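Local coordinates for proteasome assembly chaperone family protein (Pyrococcus furiosus, PDB 3VR0) that acts as an archaeal proteasome activator, PbaB, and is a homologue of proteasome assembly chaperones of the PAC2 family, at residues E98-L102 with I234-E238; R154-T160 with G207-E213. All coordinates share one frame. Residue numbers count along the deposited sequence, not the author numbering.

Contact 1: E98-L102 with I234-E238; sequences EHRDL and ILGLE
The backbone of 98-102 runs as an irregular connection between strands 87-92 and 102-107: Glu98 has phi/psi -101/2, His99, Arg100 and Asp101 are extended, and Leu102 opens the second strand. Opposite it, 234-238 holds the last two residues of helix 221-235 and its exit. Gly236 (phi/psi 83/28) is the C-prime residue of a Schellman motif, in which Leu237 N and Gly236 N hydrogen-bond back to carbonyls five and three residues earlier; glycine readily accepts the positive phi. From Leu237 the chain is extended. The backbones come nearest at His99 and Gly236, whose CA atoms are 6.7 Å apart.

His99, in the m rotamer (chi2 73°), points across the gap and donates from NE2 to Gly236 O at 2.8 Å, the oxygen lying near the ring plane at its edge. Its ND1 is hydrogen-bonded to Asp96, so both ring nitrogens are engaged. His99 CD2 also lies 3.6 Å from Leu237 CD2. A water joins the backbones, receiving a bond from Arg100 N at 2.8 Å and giving one to Leu235 O at 2.6 Å. Deeper in, Leu102, Leu235 and Leu237, all m,t, form an apolar patch: Leu102 CD1 is 4.0 Å from Leu235 CD1 and 4.5 Å from Leu237 CD1.

The carbonyls at and just beyond a helix C-terminus lack intrahelical partners; here histidine and water supply donors to Gly236 O and Leu235 O, while the leucines pack together and against Ile34 and Trp92 of the sheet, joining the helix C-terminus to the loop by hydrogen bonds and apolar packing together.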
loop_
_atom_site.group_PDB
_atom_site.type_symbol
_atom_site.label_atom_id
_atom_site.label_comp_id
_atom_site.label_asym_id
_atom_site.label_seq_id
_atom_site.Cartn_x
_atom_site.Cartn_y
_atom_site.Cartn_z
ATOM N N GLU C 98 -31.184 -7.898 -35.061
ATOM C CA GLU C 98 -29.887 -8.002 -35.718
ATOM C C GLU C 98 -28.766 -7.146 -35.058
ATOM O O GLU C 98 -27.641 -7.088 -35.554
ATOM C CB GLU C 98 -30.040 -7.666 -37.227
ATOM C CG GLU C 98 -31.041 -8.607 -38.023
ATOM C CD GLU C 98 -32.535 -8.273 -37.793
ATOM O OE1 GLU C 98 -32.962 -7.105 -38.038
ATOM O OE2 GLU C 98 -33.286 -9.195 -37.377
ATOM N N HIS C 99 -29.081 -6.450 -33.970
ATOM C CA HIS C 99 -28.061 -5.701 -33.232
ATOM C C HIS C 99 -28.145 -6.038 -31.772
ATOM O O HIS C 99 -29.234 -6.271 -31.240
ATOM C CB HIS C 99 -28.212 -4.216 -33.472
ATOM C CG HIS C 99 -28.042 -3.846 -34.910
ATOM N ND1 HIS C 99 -28.999 -4.128 -35.864
ATOM C CD2 HIS C 99 -27.003 -3.287 -35.574
ATOM C CE1 HIS C 99 -28.571 -3.722 -37.044
ATOM N NE2 HIS C 99 -27.362 -3.211 -36.898
ATOM N N ARG C 100 -26.994 -6.111 -31.114
ATOM C CA ARG C 100 -26.973 -6.527 -29.701
ATOM C C ARG C 100 -27.284 -5.319 -28.854
ATOM O O ARG C 100 -26.984 -4.208 -29.246
ATOM C CB ARG C 100 -25.632 -7.180 -29.322
ATOM C CG ARG C 100 -25.362 -8.499 -30.084
ATOM C CD ARG C 100 -25.949 -9.705 -29.407
ATOM N NE ARG C 100 -25.222 -10.036 -28.179
ATOM C CZ ARG C 100 -24.020 -10.621 -28.127
ATOM N NH1 ARG C 100 -23.353 -10.983 -29.235
ATOM N NH2 ARG C 100 -23.477 -10.865 -26.948
ATOM N N ASP C 101 -27.991 -5.527 -27.762
ATOM C CA ASP C 101 -28.004 -4.566 -26.671
ATOM C C ASP C 101 -26.543 -4.283 -26.133
ATOM O O ASP C 101 -25.652 -5.180 -26.207
ATOM C CB ASP C 101 -28.810 -5.157 -25.525
ATOM C CG ASP C 101 -30.318 -5.363 -25.874
ATOM O OD1 ASP C 101 -30.837 -4.750 -26.848
ATOM O OD2 ASP C 101 -30.949 -6.169 -25.169
ATOM N N LEU C 102 -26.345 -3.074 -25.566
ATOM C CA LEU C 102 -25.039 -2.655 -25.037
ATOM C C LEU C 102 -25.126 -2.196 -23.608
ATOM O O LEU C 102 -26.127 -1.579 -23.209
ATOM C CB LEU C 102 -24.398 -1.531 -25.863
ATOM C CG LEU C 102 -24.325 -1.889 -27.369
ATOM C CD1 LEU C 102 -23.884 -0.709 -28.211
ATOM C CD2 LEU C 102 -23.432 -3.136 -27.589
ATOM N N ILE C 234 -17.744 -3.877 -35.874
ATOM C CA ILE C 234 -18.100 -5.192 -35.308
ATOM C C ILE C 234 -19.583 -5.287 -34.863
ATOM O O ILE C 234 -20.173 -6.364 -34.883
ATOM C CB ILE C 234 -17.151 -5.560 -34.123
ATOM C CG1 ILE C 234 -15.786 -5.981 -34.650
ATOM C CG2 ILE C 234 -17.693 -6.665 -33.292
ATOM C CD1 ILE C 234 -14.676 -5.954 -33.626
ATOM N N LEU C 235 -20.135 -4.168 -34.398
ATOM C CA LEU C 235 -21.480 -4.139 -33.855
ATOM C C LEU C 235 -22.572 -4.066 -34.941
ATOM O O LEU C 235 -23.738 -4.385 -34.668
ATOM C CB LEU C 235 -21.620 -2.969 -32.872
ATOM C CG LEU C 235 -20.772 -2.998 -31.585
ATOM C CD1 LEU C 235 -21.084 -1.755 -30.803
ATOM C CD2 LEU C 235 -21.043 -4.252 -30.759
ATOM N N GLY C 236 -22.195 -3.668 -36.163
ATOM C CA GLY C 236 -23.148 -3.492 -37.263
ATOM C C GLY C 236 -23.818 -2.136 -37.188
ATOM O O GLY C 236 -24.940 -1.959 -37.654
ATOM N N LEU C 237 -23.141 -1.153 -36.613
ATOM C CA LEU C 237 -23.764 0.155 -36.434
ATOM C C LEU C 237 -23.035 1.166 -37.254
ATOM O O LEU C 237 -21.833 1.027 -37.473
ATOM C CB LEU C 237 -23.691 0.605 -34.972
ATOM C CG LEU C 237 -24.415 -0.293 -33.976
ATOM C CD1 LEU C 237 -23.903 0.036 -32.599
ATOM C CD2 LEU C 237 -25.964 -0.168 -34.089
ATOM N N GLU C 238 -23.746 2.205 -37.679
ATOM C CA GLU C 238 -23.089 3.322 -38.338
ATOM C C GLU C 238 -23.339 4.567 -37.530
ATOM O O GLU C 238 -24.458 4.909 -37.203
ATOM C CB GLU C 238 -23.511 3.449 -39.817
ATOM C CG GLU C 238 -23.185 2.165 -40.637
ATOM C CD GLU C 238 -23.451 2.297 -42.141
ATOM O OE1 GLU C 238 -23.991 1.311 -42.719
ATOM O OE2 GLU C 238 -23.113 3.368 -42.735
HETATM O O HOH W 1 -24.623 -5.540 -32.556
#

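Contact 2: R154-T160 with G207-E213; sequences RVLAAVT and GISLLGE
A salt bridge, Arg154 NH1 to Glu213 OE2 at 3.0 Å, closes one end; the oxygen sits over a guanidinium face, so it is purely electrostatic. Arg154 N donates to Glu213 OE1 (3.2 Å), Glu213 N to Arg154 O (3.1 Å). Strands 155-159 and 207-213 are antiparallel (158°, axes 4.4 Å apart). Hydrogen-bonded pairs join Leu156 N to Leu211 O (2.6 Å), Leu211 N to Leu156 O (2.9 Å), Ala158 N to Ser209 O (3.2 Å) and Ser209 N to Ala158 O (2.8 Å). Thr160 N donates to Gly207 O and Gly207 N to Thr160 OG1, both at 3.2 Å; at phi/psi 165/-156 a side chain at Gly207 would jam against the preceding carbonyl.

Val155, Ala157, Val159, Ile208 and Leu210 share one face, where small Ala157 admits Leu210 CD2 to 3.7 Å from Ala157 CB. Leu156, Ala158, Ser209 and Leu211 occupy the other, where a water hydrogen-bonds Leu156 O (2.8 Å) and Ser209 OG (3.0 Å). Backbone bonding thus fixes the sheet register; polar side chains finish both ends.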
loop_
_atom_site.group_PDB
_atom_site.type_symbol
_atom_site.label_atom_id
_atom_site.label_comp_id
_atom_site.label_asym_id
_atom_site.label_seq_id
_atom_site.Cartn_x
_atom_site.Cartn_y
_atom_site.Cartn_z
ATOM N N ARG C 154 -3.163 2.985 -36.496
ATOM C CA ARG C 154 -3.492 1.589 -36.582
ATOM C C ARG C 154 -4.237 1.158 -35.285
ATOM O O ARG C 154 -4.176 1.868 -34.273
ATOM C CB ARG C 154 -2.208 0.776 -36.811
ATOM C CG ARG C 154 -1.349 1.307 -38.000
ATOM C CD ARG C 154 -0.355 0.334 -38.586
ATOM N NE ARG C 154 0.494 -0.375 -37.619
ATOM C CZ ARG C 154 1.714 0.015 -37.228
ATOM N NH1 ARG C 154 2.401 -0.727 -36.361
ATOM N NH2 ARG C 154 2.252 1.147 -37.684
ATOM N N VAL C 155 -4.929 0.017 -35.337
ATOM C CA VAL C 155 -5.668 -0.532 -34.195
ATOM C C VAL C 155 -5.197 -1.930 -33.900
ATOM O O VAL C 155 -5.245 -2.774 -34.776
ATOM C CB VAL C 155 -7.212 -0.561 -34.458
ATOM C CG1 VAL C 155 -7.927 -1.570 -33.518
ATOM C CG2 VAL C 155 -7.767 0.820 -34.293
ATOM N N LEU C 156 -4.749 -2.192 -32.664
ATOM C CA LEU C 156 -4.202 -3.489 -32.342
ATOM C C LEU C 156 -5.239 -4.312 -31.594
ATOM O O LEU C 156 -5.862 -3.809 -30.640
ATOM C CB LEU C 156 -2.966 -3.317 -31.468
ATOM C CG LEU C 156 -1.867 -2.318 -31.838
ATOM C CD1 LEU C 156 -0.793 -2.385 -30.746
ATOM C CD2 LEU C 156 -1.257 -2.702 -33.165
ATOM N N ALA C 157 -5.370 -5.577 -31.982
ATOM C CA ALA C 157 -6.438 -6.452 -31.532
ATOM C C ALA C 157 -5.848 -7.656 -30.854
ATOM O O ALA C 157 -4.837 -8.178 -31.310
ATOM C CB ALA C 157 -7.314 -6.925 -32.741
ATOM N N ALA C 158 -6.479 -8.078 -29.757
ATOM C CA ALA C 158 -6.205 -9.348 -29.134
ATOM C C ALA C 158 -7.509 -9.816 -28.513
ATOM O O ALA C 158 -8.361 -8.995 -28.162
ATOM C CB ALA C 158 -5.064 -9.212 -28.077
ATOM N N VAL C 159 -7.656 -11.120 -28.367
ATOM C CA VAL C 159 -8.900 -11.739 -27.938
ATOM C C VAL C 159 -8.596 -12.677 -26.781
ATOM O O VAL C 159 -7.445 -13.008 -26.554
ATOM C CB VAL C 159 -9.475 -12.637 -29.101
ATOM C CG1 VAL C 159 -10.088 -11.794 -30.207
ATOM C CG2 VAL C 159 -8.354 -13.441 -29.703
ATOM N N THR C 160 -9.632 -13.125 -26.081
ATOM C CA THR C 160 -9.482 -14.003 -24.943
ATOM C C THR C 160 -9.373 -15.464 -25.333
ATOM O O THR C 160 -8.917 -16.283 -24.530
ATOM C CB THR C 160 -10.716 -13.920 -24.046
ATOM O OG1 THR C 160 -11.856 -14.302 -24.812
ATOM C CG2 THR C 160 -10.900 -12.496 -23.464
ATOM N N GLY C 207 -14.038 -12.023 -25.243
ATOM C CA GLY C 207 -14.095 -10.780 -25.970
ATOM C C GLY C 207 -12.809 -10.326 -26.599
ATOM O O GLY C 207 -11.957 -11.128 -26.885
ATOM N N ILE C 208 -12.690 -9.032 -26.830
ATOM C CA ILE C 208 -11.632 -8.514 -27.667
ATOM C C ILE C 208 -11.204 -7.167 -27.102
ATOM O O ILE C 208 -12.021 -6.424 -26.600
ATOM C CB ILE C 208 -12.142 -8.340 -29.177
ATOM C CG1 ILE C 208 -11.033 -7.865 -30.078
ATOM C CG2 ILE C 208 -13.418 -7.394 -29.249
ATOM C CD1 ILE C 208 -11.334 -8.162 -31.666
ATOM N N SER C 209 -9.905 -6.903 -27.173
ATOM C CA SER C 209 -9.321 -5.661 -26.848
ATOM C C SER C 209 -8.967 -4.946 -28.147
ATOM O O SER C 209 -8.310 -5.503 -29.013
ATOM C CB SER C 209 -7.980 -5.930 -26.124
ATOM O OG SER C 209 -7.233 -4.714 -26.134
ATOM N N LEU C 210 -9.322 -3.686 -28.275
ATOM C CA LEU C 210 -8.912 -2.943 -29.429
ATOM C C LEU C 210 -8.230 -1.695 -28.930
ATOM O O LEU C 210 -8.852 -0.882 -28.261
ATOM C CB LEU C 210 -10.135 -2.582 -30.299
ATOM C CG LEU C 210 -10.836 -3.812 -30.838
ATOM C CD1 LEU C 210 -12.270 -3.467 -31.359
ATOM C CD2 LEU C 210 -9.999 -4.437 -31.938
ATOM N N LEU C 211 -6.943 -1.564 -29.248
ATOM C CA LEU C 211 -6.156 -0.434 -28.793
ATOM C C LEU C 211 -5.570 0.316 -29.979
ATOM O O LEU C 211 -4.992 -0.288 -30.881
ATOM C CB LEU C 211 -5.007 -0.899 -27.870
ATOM C CG LEU C 211 -5.309 -1.656 -26.570
ATOM C CD1 LEU C 211 -4.007 -2.036 -25.913
ATOM C CD2 LEU C 211 -6.074 -0.757 -25.643
ATOM N N GLY C 212 -5.692 1.634 -29.943
ATOM C CA GLY C 212 -5.242 2.456 -31.011
ATOM C C GLY C 212 -3.919 3.122 -30.701
ATOM O O GLY C 212 -3.696 3.615 -29.585
ATOM N N GLU C 213 -3.069 3.183 -31.725
ATOM C CA GLU C 213 -1.796 3.878 -31.631
ATOM C C GLU C 213 -2.016 5.337 -31.353
ATOM O O GLU C 213 -2.829 5.983 -31.987
ATOM C CB GLU C 213 -0.969 3.706 -32.908
ATOM C CG GLU C 213 -0.399 2.328 -33.066
ATOM C CD GLU C 213 0.251 2.122 -34.433
ATOM O OE1 GLU C 213 -0.134 2.852 -35.398
ATOM O OE2 GLU C 213 1.124 1.225 -34.544
HETATM O O HOH W 2 -5.050 -4.884 -28.205
#

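Contact 2 lies in the buried sheet, whereas contact 1 ties the end of a helix to a surface loop; their centres are 18 Å apart. Strand 206-214 is followed, after a short connection, by helix 221-235, so one continuous piece of chain supplies a segment to each, and the loop closed by contact 1 encloses contact 2. The two touch where Ile234 CD1 packs 4.1 Å from Leu210 CD1, and Tyr168 of helix 164-172 meets both Ile234 and Ile208. Strand 155-159 also lies at a subunit interface, where Val159 makes backbone hydrogen bonds to a second subunit. Bound gold ions lie about 5 Å from the Leu211 side chain and about 10 Å from Gly236.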